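Local structure of serine protease pet (Escherichia coli, 4OM9) at residues I662-K667 with K687-T692; V670-V675 with S695-T700. The protein acts as an autotransporter enterotoxin with serine protease activity, probably cleaving the host cytoskeletal protein alpha-fodrin. One frame throughout, in Å; residues are numbered along the deposited sequence.

Contact 1 (I662-K667 with K687-T692)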
# COMPACT_ATOMS: atom_id res chain seq x y z
N ILE A 662 -1.61 -23.63 4.90
CA ILE A 662 -1.89 -22.48 4.07
C ILE A 662 -3.38 -22.18 4.07
O ILE A 662 -4.21 -23.10 3.97
CB ILE A 662 -1.41 -22.67 2.60
CG1 ILE A 662 0.08 -22.95 2.55
CG2 ILE A 662 -1.72 -21.42 1.78
CD1 ILE A 662 0.61 -23.24 1.13
N SER A 663 -3.73 -20.90 4.16
CA SER A 663 -5.12 -20.49 4.25
C SER A 663 -5.36 -19.29 3.36
O SER A 663 -4.60 -18.32 3.38
CB SER A 663 -5.48 -20.17 5.69
OG SER A 663 -6.84 -19.83 5.81
N ILE A 664 -6.41 -19.36 2.55
CA ILE A 664 -6.74 -18.26 1.66
C ILE A 664 -8.16 -17.80 1.98
O ILE A 664 -9.12 -18.57 1.87
CB ILE A 664 -6.59 -18.68 0.19
CG1 ILE A 664 -5.16 -19.19 -0.02
CG2 ILE A 664 -6.91 -17.52 -0.73
CD1 ILE A 664 -4.80 -19.54 -1.44
N GLY A 665 -8.27 -16.56 2.43
CA GLY A 665 -9.51 -16.07 2.97
C GLY A 665 -10.32 -15.15 2.06
O GLY A 665 -9.93 -14.86 0.93
N ASP A 666 -11.46 -14.72 2.57
CA ASP A 666 -12.40 -13.90 1.83
C ASP A 666 -11.74 -12.68 1.16
O ASP A 666 -10.90 -12.01 1.76
CB ASP A 666 -13.53 -13.46 2.76
CG ASP A 666 -14.70 -12.86 2.01
OD1 ASP A 666 -14.79 -13.08 0.78
OD2 ASP A 666 -15.52 -12.17 2.65
N LYS A 667 -12.12 -12.45 -0.10
CA LYS A 667 -11.69 -11.30 -0.89
C LYS A 667 -10.22 -11.36 -1.37
O LYS A 667 -9.79 -10.50 -2.15
CB LYS A 667 -11.94 -9.99 -0.12
CG LYS A 667 -13.43 -9.71 0.13
CD LYS A 667 -13.66 -8.32 0.74
CE LYS A 667 -15.15 -7.98 0.81
NZ LYS A 667 -15.94 -9.03 1.52
N LYS A 687 -14.48 -19.51 1.64
CA LYS A 687 -15.55 -18.87 0.89
C LYS A 687 -15.22 -17.40 0.65
O LYS A 687 -14.87 -16.66 1.58
CB LYS A 687 -16.88 -19.00 1.64
CG LYS A 687 -18.07 -18.35 0.96
CD LYS A 687 -19.38 -18.82 1.59
CE LYS A 687 -20.61 -18.14 0.98
NZ LYS A 687 -20.81 -18.51 -0.44
N GLY A 688 -15.32 -16.99 -0.61
CA GLY A 688 -14.99 -15.63 -0.98
C GLY A 688 -13.59 -15.39 -1.54
O GLY A 688 -13.22 -14.24 -1.81
N ALA A 689 -12.81 -16.46 -1.73
CA ALA A 689 -11.48 -16.34 -2.33
C ALA A 689 -11.49 -16.73 -3.82
O ALA A 689 -12.29 -17.56 -4.24
CB ALA A 689 -10.47 -17.19 -1.57
N ASN A 690 -10.60 -16.11 -4.59
CA ASN A 690 -10.37 -16.45 -5.99
C ASN A 690 -8.94 -16.92 -6.20
O ASN A 690 -8.00 -16.12 -6.16
CB ASN A 690 -10.64 -15.27 -6.92
CG ASN A 690 -12.04 -14.74 -6.80
OD1 ASN A 690 -12.91 -15.39 -6.23
ND2 ASN A 690 -12.27 -13.55 -7.35
N VAL A 691 -8.78 -18.21 -6.43
CA VAL A 691 -7.47 -18.78 -6.64
C VAL A 691 -7.34 -19.33 -8.05
O VAL A 691 -8.09 -20.24 -8.46
CB VAL A 691 -7.20 -19.88 -5.59
CG1 VAL A 691 -5.75 -20.38 -5.67
CG2 VAL A 691 -7.51 -19.34 -4.21
N THR A 692 -6.41 -18.77 -8.80
CA THR A 692 -6.08 -19.26 -10.12
C THR A 692 -4.63 -19.74 -10.14
O THR A 692 -3.71 -18.99 -9.80
CB THR A 692 -6.26 -18.18 -11.20
OG1 THR A 692 -7.49 -17.47 -10.97
CG2 THR A 692 -6.27 -18.80 -12.59
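The carboxylate of Asp666 has the carbonyl O of Lys687 over one face and the ammonium of Lys667 off the other; Gly688 CA comes obliquely to OD1 from the Lys687 side, and Gly688 O lies near the plane at the OD1 edge. Two successive coils of the right-handed parallel beta-helix expected of an autotransporter passenger meet here at one corner, where the turn after strand 661-664 lies beside the turn leading into strand 690-693. CG of Asp666 is anti to the backbone N (chi1 -167°), beside its own carbonyl carbon, and OD1 comes within 3.1 Å of Gly688 CA. Gly688 has a positive phi, a backbone shape suited to glycine, and the absence of a side chain is what allows OD1 so near. OD1 is also 3.2 Å from Gly688 O, an acceptor facing an acceptor; that repulsion may be eased by Lys667 NZ, which makes a salt bridge to OD2 of the same carboxylate, its hydrogen bond weak at 3.4 Å.

The second flat group is the peptide carbonyl of Gly688. Lys667 N donates to its O at 2.7 Å, with 154° at the hydrogen, and approaches from above the carbonyl plane, 53° out of it. It is the single hydrogen bond joining the two segments.

Inward from the turn the contact becomes apolar. Ala689 CB packs against the carbonyl O of Gly665 and Ile664 CG2, while Ile664 and Val691 reach toward each other tip to tip in the buried interior. Leu709, one coil further on, continues the row beyond Val691. Ile664 is extended about its CB-CG1 bond, CD1 anti to CA, and CD1 stops 3.9 Å from Val691 CG2.

Contact 2 (V670-V675 with S695-T700); sequences VTLNTV and SSLFTT
Ser695 fits its side chain into the bend formed by residues 672-675, Ser695 CB packed 3.4 Å from Asn673 C and Ser695 OG only 3.0 Å from Thr674 C, both carbonyl carbons. OG is anti to the backbone N (chi1 -178°), a setting that carries it on to within 2.8 Å of Val675 N, yet the angle is too poor for a hydrogen bond. The backbone of the same serine does bond: Ser695 N donates to Leu672 O at 3.1 Å, weakly, with only 121° at the hydrogen. Further along, the CA-H of Val675 makes a bent CA-H...O contact with Ser696 O, 3.5 Å from CA.

Two apolar pairs flank this polar centre. In the interior, Leu672 CD1 meets Leu697 CD1 at 3.8 Å, the two side chains crossing obliquely. On the outer side, Val675 CG1 sits at the edge of the Phe698 ring, near its plane, 4.1 Å from CE1.

What sets these groups in place is the shape of the corner. Leu672 is the centre of an inverse gamma turn, closed by a weak bond from Asn673 N to Thr671 O, which swings the chain out of strand 668-672 towards strand 676-679. In the next coil of this parallel beta-helix, residues 695 and 696 lead into strand 697-699. Ser696 OG looks onward, bonding Phe726 N in the following coil, and Leu697 packs on Tyr727, while Leu672 leans back on Phe651.

With one weak hydrogen bond and one CA-H...O contact between the segments, this corner appears to owe its fit more to close van der Waals packing around Ser695 and the Leu672-Leu697 and Val675-Phe698 pairs than to directed polar bonds.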
# COMPACT_ATOMS: atom_id res chain seq x y z
N VAL A 670 -5.49 -14.75 -5.36
CA VAL A 670 -4.24 -15.46 -5.54
C VAL A 670 -4.02 -15.97 -6.96
O VAL A 670 -4.91 -16.60 -7.54
CB VAL A 670 -4.17 -16.66 -4.60
CG1 VAL A 670 -2.86 -17.40 -4.81
CG2 VAL A 670 -4.34 -16.21 -3.16
N THR A 671 -2.84 -15.71 -7.50
CA THR A 671 -2.43 -16.20 -8.81
C THR A 671 -1.12 -17.00 -8.76
O THR A 671 -0.03 -16.45 -8.78
CB THR A 671 -2.25 -15.06 -9.79
OG1 THR A 671 -3.47 -14.31 -9.87
CG2 THR A 671 -1.87 -15.59 -11.17
N LEU A 672 -1.23 -18.32 -8.71
CA LEU A 672 -0.04 -19.13 -8.68
C LEU A 672 0.51 -19.31 -10.08
O LEU A 672 0.16 -20.26 -10.78
CB LEU A 672 -0.34 -20.47 -8.03
CG LEU A 672 -0.95 -20.31 -6.63
CD1 LEU A 672 -1.17 -21.66 -5.96
CD2 LEU A 672 -0.07 -19.41 -5.76
N ASN A 673 1.38 -18.38 -10.49
CA ASN A 673 2.03 -18.46 -11.80
C ASN A 673 3.48 -18.90 -11.70
O ASN A 673 4.26 -18.74 -12.63
CB ASN A 673 1.92 -17.12 -12.55
CG ASN A 673 2.61 -15.96 -11.81
OD1 ASN A 673 3.27 -16.14 -10.80
ND2 ASN A 673 2.45 -14.76 -12.35
N THR A 674 3.83 -19.48 -10.55
CA THR A 674 5.11 -20.12 -10.34
C THR A 674 4.84 -21.49 -9.72
O THR A 674 3.91 -21.63 -8.94
CB THR A 674 6.04 -19.27 -9.42
OG1 THR A 674 6.72 -18.28 -10.20
CG2 THR A 674 7.06 -20.13 -8.71
N VAL A 675 5.65 -22.48 -10.08
CA VAL A 675 5.41 -23.87 -9.67
C VAL A 675 5.31 -24.03 -8.16
O VAL A 675 6.21 -23.64 -7.43
CB VAL A 675 6.53 -24.80 -10.20
CG1 VAL A 675 6.33 -26.22 -9.67
CG2 VAL A 675 6.57 -24.79 -11.72
N SER A 695 0.19 -22.35 -13.06
CA SER A 695 1.47 -23.02 -12.96
C SER A 695 1.27 -24.31 -12.19
O SER A 695 0.39 -24.39 -11.33
CB SER A 695 2.50 -22.10 -12.27
OG SER A 695 3.78 -22.70 -12.20
N SER A 696 2.08 -25.33 -12.49
CA SER A 696 1.95 -26.64 -11.85
C SER A 696 1.82 -26.59 -10.32
O SER A 696 2.55 -25.84 -9.65
CB SER A 696 3.14 -27.52 -12.21
OG SER A 696 3.03 -28.08 -13.50
N LEU A 697 0.92 -27.39 -9.77
CA LEU A 697 0.80 -27.51 -8.33
C LEU A 697 0.73 -28.97 -7.88
O LEU A 697 -0.24 -29.66 -8.15
CB LEU A 697 -0.43 -26.76 -7.83
CG LEU A 697 -0.69 -26.83 -6.33
CD1 LEU A 697 -1.05 -25.46 -5.79
CD2 LEU A 697 -1.80 -27.83 -6.03
N PHE A 698 1.78 -29.43 -7.20
CA PHE A 698 1.85 -30.78 -6.66
C PHE A 698 1.72 -30.73 -5.15
O PHE A 698 2.26 -29.83 -4.52
CB PHE A 698 3.17 -31.46 -7.03
CG PHE A 698 3.57 -31.27 -8.46
CD1 PHE A 698 4.23 -30.13 -8.86
CD2 PHE A 698 3.29 -32.24 -9.40
CE1 PHE A 698 4.60 -29.95 -10.17
CE2 PHE A 698 3.65 -32.07 -10.72
CZ PHE A 698 4.31 -30.92 -11.11
N THR A 699 1.01 -31.69 -4.58
CA THR A 699 0.82 -31.72 -3.14
C THR A 699 0.61 -33.14 -2.63
O THR A 699 -0.23 -33.89 -3.14
CB THR A 699 -0.37 -30.86 -2.74
OG1 THR A 699 -0.14 -29.52 -3.18
CG2 THR A 699 -0.52 -30.84 -1.24
N THR A 700 1.38 -33.50 -1.61
CA THR A 700 1.26 -34.80 -0.99
C THR A 700 0.08 -34.81 -0.02
O THR A 700 -0.21 -35.81 0.62
CB THR A 700 2.54 -35.19 -0.25
OG1 THR A 700 2.82 -34.22 0.77
CG2 THR A 700 3.71 -35.24 -1.24

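In the fold
Contacts 1 and 2 are neighbouring corners of the same two coils of the beta-helix, their centres 14 Å apart. Within each coil a strand joins them: 668-672 in the earlier one, 690-693 in the later. These two strands run parallel and pair, Thr692 N lying 2.9 Å from Val670 O and Thr692 O 2.8 Å from Leu672 N, both probable hydrogen bonds. Inside the coil, Ile664 CG2 of contact 1 touches Val670 CG2 of contact 2 at 3.8 Å, so one apolar interior serves both. Both sites belong to the long beta-helical stalk, away from the protease portion near the N-terminus, and join coil to coil there.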